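Long-range contacts in sulfite reductase [ferredoxin] (Mycobacterium tuberculosis, PDB 1ZJ8), which probably catalyses the six-electron reduction of sulfite to sulfide with electrons from ferredoxin, using a siroheme and a [4Fe-4S] cluster: residues N45-R50 / F74-L79; S419-N424 / I467-N472. All blocks are in the same frame, centred on the assembly; numbering follows the deposited sequence.

Contact 1. Residues N45-R50 / F74-L79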
loop_
_atom_site.group_PDB
_atom_site.type_symbol
_atom_site.label_atom_id
_atom_site.label_comp_id
_atom_site.label_asym_id
_atom_site.label_seq_id
_atom_site.Cartn_x
_atom_site.Cartn_y
_atom_site.Cartn_z
ATOM N N ASN A 45 25.816 7.749 2.816
ATOM C CA ASN A 45 24.545 7.413 2.160
ATOM C C ASN A 45 24.234 5.925 2.395
ATOM O O ASN A 45 25.095 5.071 2.170
ATOM C CB ASN A 45 24.548 7.774 0.659
ATOM C CG ASN A 45 23.140 7.705 0.019
ATOM O OD1 ASN A 45 22.306 6.872 0.396
ATOM N ND2 ASN A 45 22.885 8.584 -0.954
ATOM N N PRO A 46 23.034 5.618 2.932
ATOM C CA PRO A 46 22.647 4.203 3.084
ATOM C C PRO A 46 22.676 3.374 1.778
ATOM O O PRO A 46 23.091 2.217 1.795
ATOM C CB PRO A 46 21.229 4.288 3.674
ATOM C CG PRO A 46 21.186 5.628 4.381
ATOM C CD PRO A 46 22.016 6.531 3.499
ATOM N N LEU A 47 22.287 3.977 0.656
ATOM C CA LEU A 47 22.291 3.294 -0.647
ATOM C C LEU A 47 23.635 2.664 -1.038
ATOM O O LEU A 47 23.715 1.959 -2.049
ATOM C CB LEU A 47 21.851 4.277 -1.753
ATOM C CG LEU A 47 20.355 4.613 -1.896
ATOM C CD1 LEU A 47 20.159 6.064 -2.288
ATOM C CD2 LEU A 47 19.678 3.688 -2.905
ATOM N N ASP A 48 24.686 2.935 -0.261
ATOM C CA ASP A 48 26.047 2.455 -0.577
ATOM C C ASP A 48 26.210 0.943 -0.446
ATOM O O ASP A 48 27.053 0.340 -1.132
ATOM C CB ASP A 48 27.081 3.169 0.306
ATOM C CG ASP A 48 27.260 4.640 -0.067
ATOM O OD1 ASP A 48 26.376 5.458 0.253
ATOM O OD2 ASP A 48 28.299 4.989 -0.665
ATOM N N VAL A 49 25.376 0.348 0.412
ATOM C CA VAL A 49 25.401 -1.096 0.688
ATOM C C VAL A 49 25.429 -1.957 -0.558
ATOM O O VAL A 49 25.999 -3.043 -0.529
ATOM C CB VAL A 49 24.170 -1.581 1.508
ATOM C CG1 VAL A 49 24.308 -3.069 1.858
ATOM C CG2 VAL A 49 23.984 -0.764 2.769
ATOM N N ARG A 50 24.814 -1.489 -1.642
ATOM C CA ARG A 50 24.729 -2.291 -2.864
ATOM C C ARG A 50 26.067 -2.946 -3.236
ATOM O O ARG A 50 26.085 -4.115 -3.654
ATOM C CB ARG A 50 24.201 -1.459 -4.036
ATOM C CG ARG A 50 23.376 -2.258 -5.059
ATOM C CD ARG A 50 23.249 -1.486 -6.377
ATOM N NE ARG A 50 21.996 -1.729 -7.101
ATOM C CZ ARG A 50 21.859 -2.504 -8.178
ATOM N NH1 ARG A 50 22.877 -3.206 -8.670
ATOM N NH2 ARG A 50 20.667 -2.607 -8.755
ATOM N N PHE A 74 19.928 -2.161 4.490
ATOM C CA PHE A 74 19.326 -3.102 3.509
ATOM C C PHE A 74 17.998 -2.600 2.942
ATOM O O PHE A 74 17.678 -2.813 1.775
ATOM C CB PHE A 74 19.073 -4.477 4.163
ATOM C CG PHE A 74 20.154 -5.497 3.914
ATOM C CD1 PHE A 74 21.496 -5.188 4.108
ATOM C CD2 PHE A 74 19.823 -6.794 3.513
ATOM C CE1 PHE A 74 22.492 -6.152 3.894
ATOM C CE2 PHE A 74 20.820 -7.766 3.293
ATOM C CZ PHE A 74 22.147 -7.442 3.486
ATOM N N ARG A 75 17.231 -1.935 3.787
ATOM C CA ARG A 75 15.910 -1.455 3.421
ATOM C C ARG A 75 15.966 -0.515 2.223
ATOM O O ARG A 75 15.098 -0.549 1.359
ATOM C CB ARG A 75 15.270 -0.776 4.620
ATOM C CG ARG A 75 15.090 -1.741 5.783
ATOM C CD ARG A 75 14.447 -1.066 6.942
ATOM N NE ARG A 75 14.162 -2.016 8.000
ATOM C CZ ARG A 75 13.477 -1.723 9.095
ATOM N NH1 ARG A 75 12.994 -0.500 9.287
ATOM N NH2 ARG A 75 13.266 -2.658 10.004
ATOM N N TRP A 76 17.017 0.284 2.127
ATOM C CA TRP A 76 17.160 1.201 1.000
ATOM C C TRP A 76 17.199 0.467 -0.327
ATOM O O TRP A 76 17.184 1.116 -1.382
ATOM C CB TRP A 76 18.417 2.063 1.147
ATOM C CG TRP A 76 18.166 3.327 1.862
ATOM C CD1 TRP A 76 18.111 4.569 1.315
ATOM C CD2 TRP A 76 17.914 3.488 3.269
ATOM N NE1 TRP A 76 17.855 5.500 2.293
ATOM C CE2 TRP A 76 17.735 4.862 3.501
ATOM C CE3 TRP A 76 17.841 2.604 4.354
ATOM C CZ2 TRP A 76 17.476 5.376 4.770
ATOM C CZ3 TRP A 76 17.583 3.115 5.617
ATOM C CH2 TRP A 76 17.402 4.486 5.815
ATOM N N TRP A 77 17.273 -0.865 -0.274
ATOM C CA TRP A 77 17.141 -1.689 -1.469
ATOM C C TRP A 77 15.973 -2.663 -1.392
ATOM O O TRP A 77 15.913 -3.626 -2.151
ATOM C CB TRP A 77 18.443 -2.431 -1.754
ATOM C CG TRP A 77 19.517 -1.495 -2.124
ATOM C CD1 TRP A 77 20.461 -0.989 -1.301
ATOM C CD2 TRP A 77 19.741 -0.902 -3.413
ATOM N NE1 TRP A 77 21.274 -0.127 -1.986
ATOM C CE2 TRP A 77 20.857 -0.051 -3.289
ATOM C CE3 TRP A 77 19.113 -1.015 -4.659
ATOM C CZ2 TRP A 77 21.370 0.691 -4.367
ATOM C CZ3 TRP A 77 19.620 -0.268 -5.729
ATOM C CH2 TRP A 77 20.744 0.574 -5.566
ATOM N N GLY A 78 15.022 -2.401 -0.504
ATOM C CA GLY A 78 13.828 -3.236 -0.412
ATOM C C GLY A 78 14.063 -4.640 0.138
ATOM O O GLY A 78 13.275 -5.558 -0.150
ATOM N N LEU A 79 15.133 -4.803 0.931
ATOM C CA LEU A 79 15.428 -6.067 1.609
ATOM C C LEU A 79 15.116 -5.893 3.062
ATOM O O LEU A 79 15.750 -5.124 3.769
ATOM C CB LEU A 79 16.871 -6.485 1.427
ATOM C CG LEU A 79 17.130 -7.003 0.012
ATOM C CD1 LEU A 79 18.597 -6.836 -0.358
ATOM C CD2 LEU A 79 16.684 -8.458 -0.157
#
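The indole of Trp77 is gripped on both faces by the segment 45-50: Arg50 lays its aliphatic chain over one, with CG 3.8 Å from the centroid of the six-membered ring, and Leu47 brings CD2 to the opposite face, offset toward the rim. Trp77 CG stands anti to the carbonyl carbon (chi1 -67°), which directs the ring into this cleft. At the edge, Trp77 NE1 donates to the backbone oxygen Leu47 O (3.2 Å); the acceptor lies in the indole plane, whereas the nitrogen stands above the carbonyl plane. This bond and the two covers together should limit rotation of the ring. The Arg50 guanidinium plane is turned 72° from the indole, and its NH1 forms a salt bridge with Glu54. Trp76 offers one face to Pro46, whose CB sits over the five-membered ring, 3.5 Å from its centroid; Trp76 NE1 donates a hydrogen bond to Ala213 O. Phe74 meets Val49 more loosely, CE1 to CG1 at 4.1 Å. Asn45 OD1 accepts from Leu47 N (2.9 Å), closing an Asx turn. CH-pi packing on the two tryptophans thus joins the 3-10 segment 46-48 and the helix that follows to the turn between helix 67-73 and strand 79-83.

Contact 2. Residues S419-N424 / I467-N472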
loop_
_atom_site.group_PDB
_atom_site.type_symbol
_atom_site.label_atom_id
_atom_site.label_comp_id
_atom_site.label_asym_id
_atom_site.label_seq_id
_atom_site.Cartn_x
_atom_site.Cartn_y
_atom_site.Cartn_z
ATOM N N SER A 419 -17.169 -12.405 -6.155
ATOM C CA SER A 419 -18.151 -12.078 -5.140
ATOM C C SER A 419 -17.696 -10.813 -4.422
ATOM O O SER A 419 -16.513 -10.467 -4.458
ATOM C CB SER A 419 -18.294 -13.231 -4.132
ATOM O OG SER A 419 -17.198 -13.262 -3.221
ATOM N N HIS A 420 -18.650 -10.132 -3.795
ATOM C CA HIS A 420 -18.397 -8.960 -2.951
ATOM C C HIS A 420 -17.191 -9.161 -2.069
ATOM O O HIS A 420 -16.282 -8.325 -1.998
ATOM C CB HIS A 420 -19.592 -8.741 -2.000
ATOM C CG HIS A 420 -20.830 -8.303 -2.697
ATOM N ND1 HIS A 420 -21.116 -6.969 -2.928
ATOM C CD2 HIS A 420 -21.832 -9.015 -3.265
ATOM C CE1 HIS A 420 -22.254 -6.880 -3.599
ATOM N NE2 HIS A 420 -22.709 -8.107 -3.816
ATOM N N TRP A 421 -17.235 -10.302 -1.386
ATOM C CA TRP A 421 -16.279 -10.681 -0.354
ATOM C C TRP A 421 -14.890 -10.803 -0.887
ATOM O O TRP A 421 -13.965 -10.232 -0.334
ATOM C CB TRP A 421 -16.685 -12.015 0.285
ATOM C CG TRP A 421 -18.038 -11.893 0.822
ATOM C CD1 TRP A 421 -19.171 -12.507 0.369
ATOM C CD2 TRP A 421 -18.444 -11.002 1.856
ATOM N NE1 TRP A 421 -20.254 -12.080 1.094
ATOM C CE2 TRP A 421 -19.838 -11.151 2.007
ATOM C CE3 TRP A 421 -17.758 -10.084 2.671
ATOM C CZ2 TRP A 421 -20.559 -10.426 2.932
ATOM C CZ3 TRP A 421 -18.468 -9.379 3.608
ATOM C CH2 TRP A 421 -19.862 -9.552 3.731
ATOM N N ARG A 422 -14.736 -11.558 -1.961
ATOM C CA ARG A 422 -13.417 -11.710 -2.577
ATOM C C ARG A 422 -12.912 -10.390 -3.150
ATOM O O ARG A 422 -11.723 -10.103 -3.150
ATOM C CB ARG A 422 -13.496 -12.727 -3.693
ATOM C CG ARG A 422 -12.175 -13.119 -4.292
ATOM C CD ARG A 422 -12.437 -13.768 -5.630
ATOM N NE ARG A 422 -11.628 -14.959 -5.838
ATOM C CZ ARG A 422 -11.824 -16.122 -5.218
ATOM N NH1 ARG A 422 -12.824 -16.300 -4.337
ATOM N NH2 ARG A 422 -11.004 -17.127 -5.501
ATOM N N ARG A 423 -13.845 -9.622 -3.678
ATOM C CA ARG A 423 -13.545 -8.371 -4.295
ATOM C C ARG A 423 -13.044 -7.360 -3.307
ATOM O O ARG A 423 -12.070 -6.677 -3.553
ATOM C CB ARG A 423 -14.812 -7.820 -4.926
ATOM C CG ARG A 423 -14.603 -6.438 -5.443
ATOM C CD ARG A 423 -15.565 -6.143 -6.486
ATOM N NE ARG A 423 -15.360 -4.816 -7.020
ATOM C CZ ARG A 423 -16.088 -4.321 -8.004
ATOM N NH1 ARG A 423 -17.088 -5.028 -8.523
ATOM N NH2 ARG A 423 -15.843 -3.104 -8.447
ATOM N N ASN A 424 -13.741 -7.258 -2.191
ATOM C CA ASN A 424 -13.556 -6.130 -1.288
ATOM C C ASN A 424 -12.704 -6.383 -0.044
ATOM O O ASN A 424 -12.610 -5.524 0.810
ATOM C CB ASN A 424 -14.932 -5.591 -0.884
ATOM C CG ASN A 424 -15.675 -5.024 -2.046
ATOM O OD1 ASN A 424 -15.141 -4.221 -2.772
ATOM N ND2 ASN A 424 -16.903 -5.459 -2.250
ATOM N N ILE A 467 -19.424 -4.318 1.210
ATOM C CA ILE A 467 -18.854 -4.226 2.564
ATOM C C ILE A 467 -17.362 -4.545 2.573
ATOM O O ILE A 467 -16.963 -5.694 2.578
ATOM C CB ILE A 467 -19.561 -5.181 3.567
ATOM C CG1 ILE A 467 -21.023 -4.785 3.742
ATOM C CG2 ILE A 467 -18.849 -5.172 4.945
ATOM C CD1 ILE A 467 -21.943 -5.455 2.768
ATOM N N THR A 468 -16.544 -3.511 2.617
ATOM C CA THR A 468 -15.094 -3.682 2.604
ATOM C C THR A 468 -14.621 -4.265 3.936
ATOM O O THR A 468 -15.120 -3.895 4.977
ATOM C CB THR A 468 -14.349 -2.345 2.286
ATOM O OG1 THR A 468 -14.595 -1.372 3.305
ATOM C CG2 THR A 468 -14.804 -1.789 0.967
ATOM N N VAL A 469 -13.682 -5.199 3.872
ATOM C CA VAL A 469 -13.170 -5.899 5.048
ATOM C C VAL A 469 -11.652 -5.929 4.978
ATOM O O VAL A 469 -11.080 -6.496 4.037
ATOM C CB VAL A 469 -13.678 -7.368 5.133
ATOM C CG1 VAL A 469 -13.042 -8.096 6.330
ATOM C CG2 VAL A 469 -15.214 -7.436 5.192
ATOM N N ASN A 470 -10.994 -5.334 5.968
ATOM C CA ASN A 470 -9.523 -5.288 5.994
ATOM C C ASN A 470 -8.963 -5.981 7.241
ATOM O O ASN A 470 -9.307 -5.608 8.370
ATOM C CB ASN A 470 -9.027 -3.848 5.947
ATOM C CG ASN A 470 -9.392 -3.142 4.652
ATOM O OD1 ASN A 470 -10.055 -3.701 3.796
ATOM N ND2 ASN A 470 -8.956 -1.902 4.510
ATOM N N ILE A 471 -8.101 -6.982 7.023
ATOM C CA ILE A 471 -7.512 -7.780 8.102
ATOM C C ILE A 471 -6.037 -7.435 8.283
ATOM O O ILE A 471 -5.201 -7.739 7.434
ATOM C CB ILE A 471 -7.622 -9.290 7.821
ATOM C CG1 ILE A 471 -8.978 -9.641 7.186
ATOM C CG2 ILE A 471 -7.401 -10.085 9.114
ATOM C CD1 ILE A 471 -9.243 -11.144 7.057
ATOM N N ASN A 472 -5.714 -6.822 9.412
ATOM C CA ASN A 472 -4.336 -6.417 9.711
ATOM C C ASN A 472 -3.795 -7.226 10.886
ATOM O O ASN A 472 -4.531 -7.488 11.840
ATOM C CB ASN A 472 -4.292 -4.927 10.026
ATOM C CG ASN A 472 -4.867 -4.072 8.894
ATOM O OD1 ASN A 472 -4.134 -3.328 8.230
ATOM N ND2 ASN A 472 -6.192 -4.165 8.678
#
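Asn424 and Val469 meet through their backbones: Val469 N donates to Asn424 O over 3.3 Å in a nearly straight bond, 168° at the hydrogen, with the donor above the carbonyl plane. The same oxygen receives a CA-H...O contact from Thr468 CA at 3.6 Å, so two donors converge on it, and this is the close-fitting part of the contact. Asn424 CB adjoins it, beside Thr468 CA and Ile467 O. Backbone bonds from Met426 to Val469 and Ile471 carry the pairing onward, and strands 425-427 and 469-472 run parallel as neighbours in the mixed sheet of the 4Fe-4S domain. The chain runs from helix 420-424 into strand 425-427, an outermost strand of that sheet, and the short helix axis is inclined at 53° to strand 469-472. The side chain of Asn470, on the latter strand, is about 8 Å from that of Cys428, a probable cluster ligand. Packing is looser around Trp421. Its CG is anti to the carbonyl carbon (chi1 -57°), and although CB points away, the ring returns so that CZ3 lies 4.1 Å from Val469 CG2, which sits at the ring edge, and 4.3 Å from Ile467 CB. Leu452 and Leu456 also pack against this buried indole. The more solvent-exposed side is at the other end of the helix, where partly exposed Ser419 is the N-cap, its OG accepting from Arg422 N (3.2 Å).

In the fold
From the N terminus, the chain first closes contact 1, where residues 74-79 return to 45-50 after a short, mainly helical excursion through helices 49-60 and 67-73. The segment ends in the first residue of strand 79-83, so contact 1 ties the helical N-terminal part to the entry of an antiparallel five-stranded sheet. Contact 2 opens far later: after 419-424 the chain passes through strand 425-427 and helices 442-455 and 457-460 before 467-472 comes back, setting helix 420-424 against strand 469-472 in the C-terminal 4Fe-4S domain. The two loops follow in series and neither nest nor cross. The centres of contacts 1 and 2 are 35 Å apart, on opposite sides of the chain's centre; their nearest atoms are about 17 Å apart.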